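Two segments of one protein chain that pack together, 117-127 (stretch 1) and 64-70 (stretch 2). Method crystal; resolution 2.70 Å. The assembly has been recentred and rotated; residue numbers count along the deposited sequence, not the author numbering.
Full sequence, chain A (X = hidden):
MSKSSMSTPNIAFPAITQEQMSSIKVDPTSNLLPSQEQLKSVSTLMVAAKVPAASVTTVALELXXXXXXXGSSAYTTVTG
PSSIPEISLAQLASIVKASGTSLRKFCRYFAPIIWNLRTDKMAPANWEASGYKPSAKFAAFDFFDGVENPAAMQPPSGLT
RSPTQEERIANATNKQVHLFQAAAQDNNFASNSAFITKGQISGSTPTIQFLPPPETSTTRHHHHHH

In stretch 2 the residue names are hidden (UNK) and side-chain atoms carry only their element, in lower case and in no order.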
ATOM      1  N   LEU A 117      -6.562  11.157  -2.376  1.00 34.26           N
ATOM      2  CA  LEU A 117      -7.976  10.933  -2.618  1.00 34.66           C
ATOM      3  C   LEU A 117      -8.897  11.273  -1.441  1.00 35.40           C
ATOM      4  O   LEU A 117     -10.021  11.733  -1.651  1.00 36.69           O
ATOM      5  CB  LEU A 117      -8.206   9.505  -3.093  1.00 33.18           C
ATOM      6  CG  LEU A 117      -7.741   9.361  -4.536  1.00 33.10           C
ATOM      7  CD1 LEU A 117      -7.617   7.898  -4.873  1.00 32.45           C
ATOM      8  CD2 LEU A 117      -8.731  10.046  -5.431  1.00 33.52           C
ATOM      9  N   ARG A 118      -8.414  11.072  -0.214  1.00 34.80           N
ATOM     10  CA  ARG A 118      -9.261  11.191   0.954  1.00 34.83           C
ATOM     11  C   ARG A 118      -8.890  12.352   1.881  1.00 36.20           C
ATOM     12  O   ARG A 118      -9.784  12.895   2.544  1.00 37.78           O
ATOM     13  CB  ARG A 118      -9.253   9.883   1.733  1.00 34.07           C
ATOM     14  CG  ARG A 118      -9.609   8.637   0.905  1.00 33.25           C
ATOM     15  CD  ARG A 118     -11.063   8.353   0.930  1.00 32.97           C
ATOM     16  NE  ARG A 118     -11.605   8.380   2.296  1.00 31.81           N
ATOM     17  CZ  ARG A 118     -12.141   7.334   2.927  1.00 30.14           C
ATOM     18  NH1 ARG A 118     -12.222   6.137   2.329  1.00 25.57           N
ATOM     19  NH2 ARG A 118     -12.602   7.487   4.173  1.00 30.44           N
ATOM     20  N   THR A 119      -7.613  12.730   1.943  1.00 35.83           N
ATOM     21  CA  THR A 119      -7.158  13.785   2.850  1.00 37.59           C
ATOM     22  C   THR A 119      -7.862  15.152   2.624  1.00 40.75           C
ATOM     23  O   THR A 119      -8.021  15.595   1.476  1.00 41.14           O
ATOM     24  CB  THR A 119      -5.661  13.939   2.758  1.00 37.11           C
ATOM     25  OG1 THR A 119      -5.073  12.675   3.047  1.00 34.59           O
ATOM     26  CG2 THR A 119      -5.129  14.990   3.721  1.00 37.56           C
ATOM     27  N   ASP A 120      -8.291  15.779   3.734  1.00 43.03           N
ATOM     28  CA  ASP A 120      -9.158  16.986   3.766  1.00 46.07           C
ATOM     29  C   ASP A 120     -10.491  16.854   2.985  1.00 46.70           C
ATOM     30  O   ASP A 120     -11.157  17.866   2.732  1.00 48.09           O
ATOM     31  CB  ASP A 120      -8.394  18.274   3.356  1.00 47.51           C
ATOM     32  CG  ASP A 120      -7.106  18.491   4.155  1.00 48.34           C
ATOM     33  OD1 ASP A 120      -7.015  18.061   5.324  1.00 46.63           O
ATOM     34  OD2 ASP A 120      -6.175  19.114   3.604  1.00 51.42           O
ATOM     35  N   LYS A 121     -10.874  15.616   2.640  1.00 46.14           N
ATOM     36  CA  LYS A 121     -12.169  15.314   1.999  1.00 46.94           C
ATOM     37  C   LYS A 121     -13.066  14.331   2.759  1.00 46.15           C
ATOM     38  O   LYS A 121     -14.189  14.694   3.086  1.00 47.31           O
ATOM     39  CB  LYS A 121     -11.985  14.839   0.566  1.00 47.09           C
ATOM     40  CG  LYS A 121     -11.523  15.926  -0.369  1.00 50.53           C
ATOM     41  CD  LYS A 121     -10.939  15.298  -1.631  1.00 54.04           C
ATOM     42  CE  LYS A 121      -9.933  16.256  -2.271  1.00 59.99           C
ATOM     43  NZ  LYS A 121     -10.503  17.083  -3.383  1.00 64.23           N
ATOM     44  N   MET A 122     -12.603  13.093   3.003  1.00 44.05           N
ATOM     45  CA  MET A 122     -13.335  12.135   3.873  1.00 43.34           C
ATOM     46  C   MET A 122     -12.369  11.337   4.757  1.00 40.87           C
ATOM     47  O   MET A 122     -11.720  10.373   4.305  1.00 39.11           O
ATOM     48  CB  MET A 122     -14.225  11.128   3.100  1.00 43.89           C
ATOM     49  CG  MET A 122     -15.040  11.600   1.873  1.00 51.20           C
ATOM     50  SD  MET A 122     -15.128  10.313   0.494  1.00 61.73           S
ATOM     51  CE  MET A 122     -16.192  11.119  -0.751  1.00 61.60           C
ATOM     52  N   ALA A 123     -12.303  11.716   6.031  1.00 40.19           N
ATOM     53  CA  ALA A 123     -11.402  11.083   7.004  1.00 38.28           C
ATOM     54  C   ALA A 123     -11.635   9.559   7.195  1.00 36.21           C
ATOM     55  O   ALA A 123     -12.695   9.047   6.883  1.00 34.93           O
ATOM     56  CB  ALA A 123     -11.520  11.799   8.310  1.00 39.03           C
ATOM     57  N   PRO A 124     -10.633   8.824   7.710  1.00 35.00           N
ATOM     58  CA  PRO A 124     -10.960   7.455   8.077  1.00 34.46           C
ATOM     59  C   PRO A 124     -12.300   7.332   8.851  1.00 35.70           C
ATOM     60  O   PRO A 124     -12.522   7.999   9.873  1.00 37.02           O
ATOM     61  CB  PRO A 124      -9.752   7.050   8.942  1.00 33.52           C
ATOM     62  CG  PRO A 124      -8.658   7.705   8.340  1.00 31.88           C
ATOM     63  CD  PRO A 124      -9.190   9.064   7.858  1.00 34.71           C
ATOM     64  N   ALA A 125     -13.185   6.465   8.379  1.00 35.60           N
ATOM     65  CA  ALA A 125     -14.489   6.312   9.030  1.00 37.08           C
ATOM     66  C   ALA A 125     -14.429   6.220  10.587  1.00 38.96           C
ATOM     67  O   ALA A 125     -15.196   6.891  11.290  1.00 39.91           O
ATOM     68  CB  ALA A 125     -15.250   5.157   8.424  1.00 36.03           C
ATOM     69  N   ASN A 126     -13.484   5.439  11.098  1.00 39.41           N
ATOM     70  CA  ASN A 126     -13.418   5.120  12.519  1.00 41.91           C
ATOM     71  C   ASN A 126     -12.366   5.914  13.288  1.00 43.28           C
ATOM     72  O   ASN A 126     -11.935   5.475  14.364  1.00 44.85           O
ATOM     73  CB  ASN A 126     -13.159   3.607  12.709  1.00 41.97           C
ATOM     74  CG  ASN A 126     -14.163   2.739  11.945  1.00 42.09           C
ATOM     75  OD1 ASN A 126     -15.354   2.764  12.228  1.00 42.09           O
ATOM     76  ND2 ASN A 126     -13.680   1.990  10.961  1.00 40.51           N
ATOM     77  N   TRP A 127     -11.954   7.076  12.760  1.00 43.26           N
ATOM     78  CA  TRP A 127     -10.880   7.873  13.390  1.00 43.39           C
ATOM     79  C   TRP A 127     -11.111   8.174  14.863  1.00 45.56           C
ATOM     80  O   TRP A 127     -10.176   8.149  15.666  1.00 46.00           O
ATOM     81  CB  TRP A 127     -10.594   9.159  12.606  1.00 42.79           C
ATOM     82  CG  TRP A 127     -11.705  10.197  12.628  1.00 41.68           C
ATOM     83  CD1 TRP A 127     -12.666  10.428  11.657  1.00 36.04           C
ATOM     84  CD2 TRP A 127     -11.933  11.172  13.655  1.00 42.17           C
ATOM     85  NE1 TRP A 127     -13.475  11.466  12.036  1.00 36.38           N
ATOM     86  CE2 TRP A 127     -13.055  11.941  13.255  1.00 39.73           C
ATOM     87  CE3 TRP A 127     -11.299  11.468  14.893  1.00 42.47           C
ATOM     88  CZ2 TRP A 127     -13.557  12.969  14.041  1.00 41.55           C
ATOM     89  CZ3 TRP A 127     -11.803  12.492  15.668  1.00 42.44           C
ATOM     90  CH2 TRP A 127     -12.918  13.224  15.242  1.00 43.34           C
ATOM     91  N   UNK A  64      -7.537  -0.694  -1.520  1.00 23.62           N
ATOM     92  CA  UNK A  64      -6.823   0.294  -0.697  1.00 22.94           C
ATOM     93  C   UNK A  64      -7.767   1.220   0.060  1.00 23.31           C
ATOM     94  O   UNK A  64      -7.578   1.470   1.260  1.00 23.85           O
ATOM     95  c   UNK A  64      -5.821   1.118  -1.525  1.00 22.83           C
ATOM     96  c   UNK A  64      -5.027   2.013  -0.616  1.00 21.57           C
ATOM     97  c   UNK A  64      -4.920   0.162  -2.337  1.00 20.06           C
ATOM     98  N   UNK A  65      -8.778   1.731  -0.632  1.00 23.04           N
ATOM     99  CA  UNK A  65      -9.781   2.536   0.009  1.00 23.64           C
ATOM    100  C   UNK A  65     -10.419   1.781   1.155  1.00 24.33           C
ATOM    101  O   UNK A  65     -10.629   2.325   2.223  1.00 24.93           O
ATOM    102  n   UNK A  65     -13.098   3.753  -0.482  1.00 20.82           N
ATOM    103  c   UNK A  65     -11.804   4.027  -0.486  1.00 24.04           C
ATOM    104  c   UNK A  65     -10.877   2.892  -0.990  1.00 24.39           C
ATOM    105  o   UNK A  65     -11.352   5.138  -0.132  1.00 25.10           O
ATOM    106  N   UNK A  66     -10.743   0.512   0.934  1.00 25.23           N
ATOM    107  CA  UNK A  66     -11.481  -0.244   1.934  1.00 25.54           C
ATOM    108  C   UNK A  66     -10.614  -0.305   3.183  1.00 26.18           C
ATOM    109  O   UNK A  66     -11.122  -0.137   4.294  1.00 26.86           O
ATOM    110  c   UNK A  66     -14.250  -3.360   3.834  1.00 23.70           C
ATOM    111  c   UNK A  66     -11.517  -3.212   3.422  1.00 22.17           C
ATOM    112  c   UNK A  66     -13.371  -4.040   4.688  1.00 22.30           C
ATOM    113  c   UNK A  66     -12.371  -2.525   2.552  1.00 24.56           C
ATOM    114  c   UNK A  66     -11.812  -1.665   1.456  1.00 25.13           C
ATOM    115  c   UNK A  66     -13.743  -2.591   2.773  1.00 23.50           C
ATOM    116  c   UNK A  66     -12.012  -3.980   4.461  1.00 21.61           C
ATOM    117  N   UNK A  67      -9.305  -0.520   2.983  1.00 25.92           N
ATOM    118  CA  UNK A  67      -8.332  -0.635   4.093  1.00 26.71           C
ATOM    119  C   UNK A  67      -8.063   0.680   4.794  1.00 27.62           C
ATOM    120  O   UNK A  67      -7.811   0.694   6.021  1.00 28.65           O
ATOM    121  s   UNK A  67      -7.344  -3.026   3.252  1.00 29.06           S
ATOM    122  c   UNK A  67      -7.040  -1.274   3.621  1.00 25.48           C
ATOM    123  N   UNK A  68      -8.163   1.778   4.031  1.00 27.30           N
ATOM    124  CA  UNK A  68      -8.124   3.129   4.588  1.00 27.95           C
ATOM    125  C   UNK A  68      -9.145   3.315   5.720  1.00 29.18           C
ATOM    126  O   UNK A  68      -8.820   3.980   6.724  1.00 30.05           O
ATOM    127  c   UNK A  68      -7.978   8.338   4.659  1.00 34.43           C
ATOM    128  c   UNK A  68      -6.840   7.631   4.175  1.00 31.71           C
ATOM    129  c   UNK A  68      -8.326   4.169   3.488  1.00 27.95           C
ATOM    130  c   UNK A  68      -8.199   5.615   3.920  1.00 28.16           C
ATOM    131  c   UNK A  68      -9.214   7.656   4.760  1.00 30.50           C
ATOM    132  o   UNK A  68      -7.863   9.699   5.050  1.00 32.97           O
ATOM    133  c   UNK A  68      -6.972   6.282   3.814  1.00 28.94           C
ATOM    134  c   UNK A  68      -9.309   6.321   4.389  1.00 27.39           C
ATOM    135  N   UNK A  69     -10.348   2.717   5.583  1.00 28.99           N
ATOM    136  CA  UNK A  69     -11.394   2.798   6.650  1.00 29.83           C
ATOM    137  C   UNK A  69     -11.252   1.661   7.675  1.00 30.18           C
ATOM    138  O   UNK A  69     -11.299   1.876   8.890  1.00 30.18           O
ATOM    139  c   UNK A  69     -13.036   4.161   5.195  1.00 31.42           C
ATOM    140  o   UNK A  69     -13.411   4.045   3.972  1.00 29.87           O
ATOM    141  o   UNK A  69     -12.795   5.286   5.711  1.00 32.49           O
ATOM    142  c   UNK A  69     -12.829   2.895   6.074  1.00 28.37           C
ATOM    143  N   UNK A  70     -11.019   0.456   7.166  1.00 30.52           N
ATOM    144  CA  UNK A  70     -11.201  -0.757   7.968  1.00 31.16           C
ATOM    145  C   UNK A  70      -9.940  -1.430   8.531  1.00 31.66           C
ATOM    146  O   UNK A  70     -10.057  -2.306   9.354  1.00 32.02           O
ATOM    147  c   UNK A  70     -13.441  -1.211   6.841  1.00 31.58           C
ATOM    148  c   UNK A  70     -12.041  -1.757   7.181  1.00 31.22           C
ATOM    149  n   UNK A  70     -13.667  -0.892   5.568  1.00 30.45           N
ATOM    150  o   UNK A  70     -14.297  -1.083   7.718  1.00 33.35           O
TER
HETATM  151  O   HOH W   1      -5.623  10.738   5.069  1.00 14.34           O
HETATM  152  O   HOH W   2     -11.087   4.494  10.298  1.00 25.86           O

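Stretch 2 is helical throughout, and its side chains can be identified from atom content, branching and surroundings. Position 64 carries three side-chain carbons, the first bonded to the other two. This beta-branched, wholly aliphatic group is buried and does not reach stretch 1. It is Val64.

At position 65 there are four side-chain atoms: two carbons, the second bearing one oxygen and one nitrogen. This is a short carboxamide, and its oxygen faces the arginine of stretch 1, accepting a hydrogen bond from Arg118 NH1. The residue is Asn65, whose OD1 lies 2.8 Å from Arg118 NH1; its CA-to-CB bond runs sideways, but the end of the side chain, with chi1 in t, comes nearer.

Position 66 has one carbon followed by a ring of six carbons, with no heteroatom. Its CA-to-CB bond points away from stretch 1 and it makes no contact there. It is Phe66.

Position 67 has just one carbon and one sulfur. Buried and out of reach of stretch 1, this is Cys67.

Position 68 again shows one carbon and a six-carbon ring, now bearing an oxygen. CA-to-CB points toward stretch 1; the side chain of Arg118 covers one face of the ring, and the backbone of Ala123 lies at its edge. The terminal oxygen separates it from a phenylalanine: this is Tyr68. Arg118 CG sits 4.1 Å from the ring centroid, 13° off the normal, in a CH-pi contact over one face, while Pro124 CD approaches CE2 of Tyr68 to 3.4 Å. Water 1 links the hydroxyl to Thr119, lying 2.5 Å from Tyr68 OH and donating to Thr119 OG1 at 2.9 Å.

Position 69 holds two carbons, the second carrying two oxygens, so it is a short carboxylate. One oxygen meets both the guanidinium of Arg118 and the backbone nitrogen of Ala125. The charge and length fit Asp69. Arg118 NH2 to Asp69 OD1 is a salt bridge of 2.7 Å, Arg118 NH1 donates to Asp69 OD2 at 2.9 Å, and Ala125 N donates to Asp69 OD1 at 2.9 Å.

Position 70 has two carbons, the second bearing one oxygen and one nitrogen, and it scarcely meets stretch 1. The nitrogen turns back along its own helix. It is Asn70, whose ND2 donates to Phe66 O at 2.9 Å.

The contact centres on Arg118. Its guanidinium edge engages Asn65 and Asp69, while Tyr68 CD2 lies over one face, 3.3 Å from Arg118 CZ. Within its own stretch, Arg118 NE also donates to Met122 O at 2.8 Å, so the same group that grips the stretch 2 helix also binds the loop that follows Arg118. Asp69 OD1 also accepts from the backbone N of Ala125, the second residue of the type I turn from Pro124 to Trp127. The backbone carbonyl of Asp69 extends the attachment: Asn126 ND2 reaches Asp69 O at 3.2 Å, and water 2 joins Asp69 O to Asn126 N. Charge pairing, ring packing and backbone capture thus act together.

Stretch 2 64-70: VNFCYDN
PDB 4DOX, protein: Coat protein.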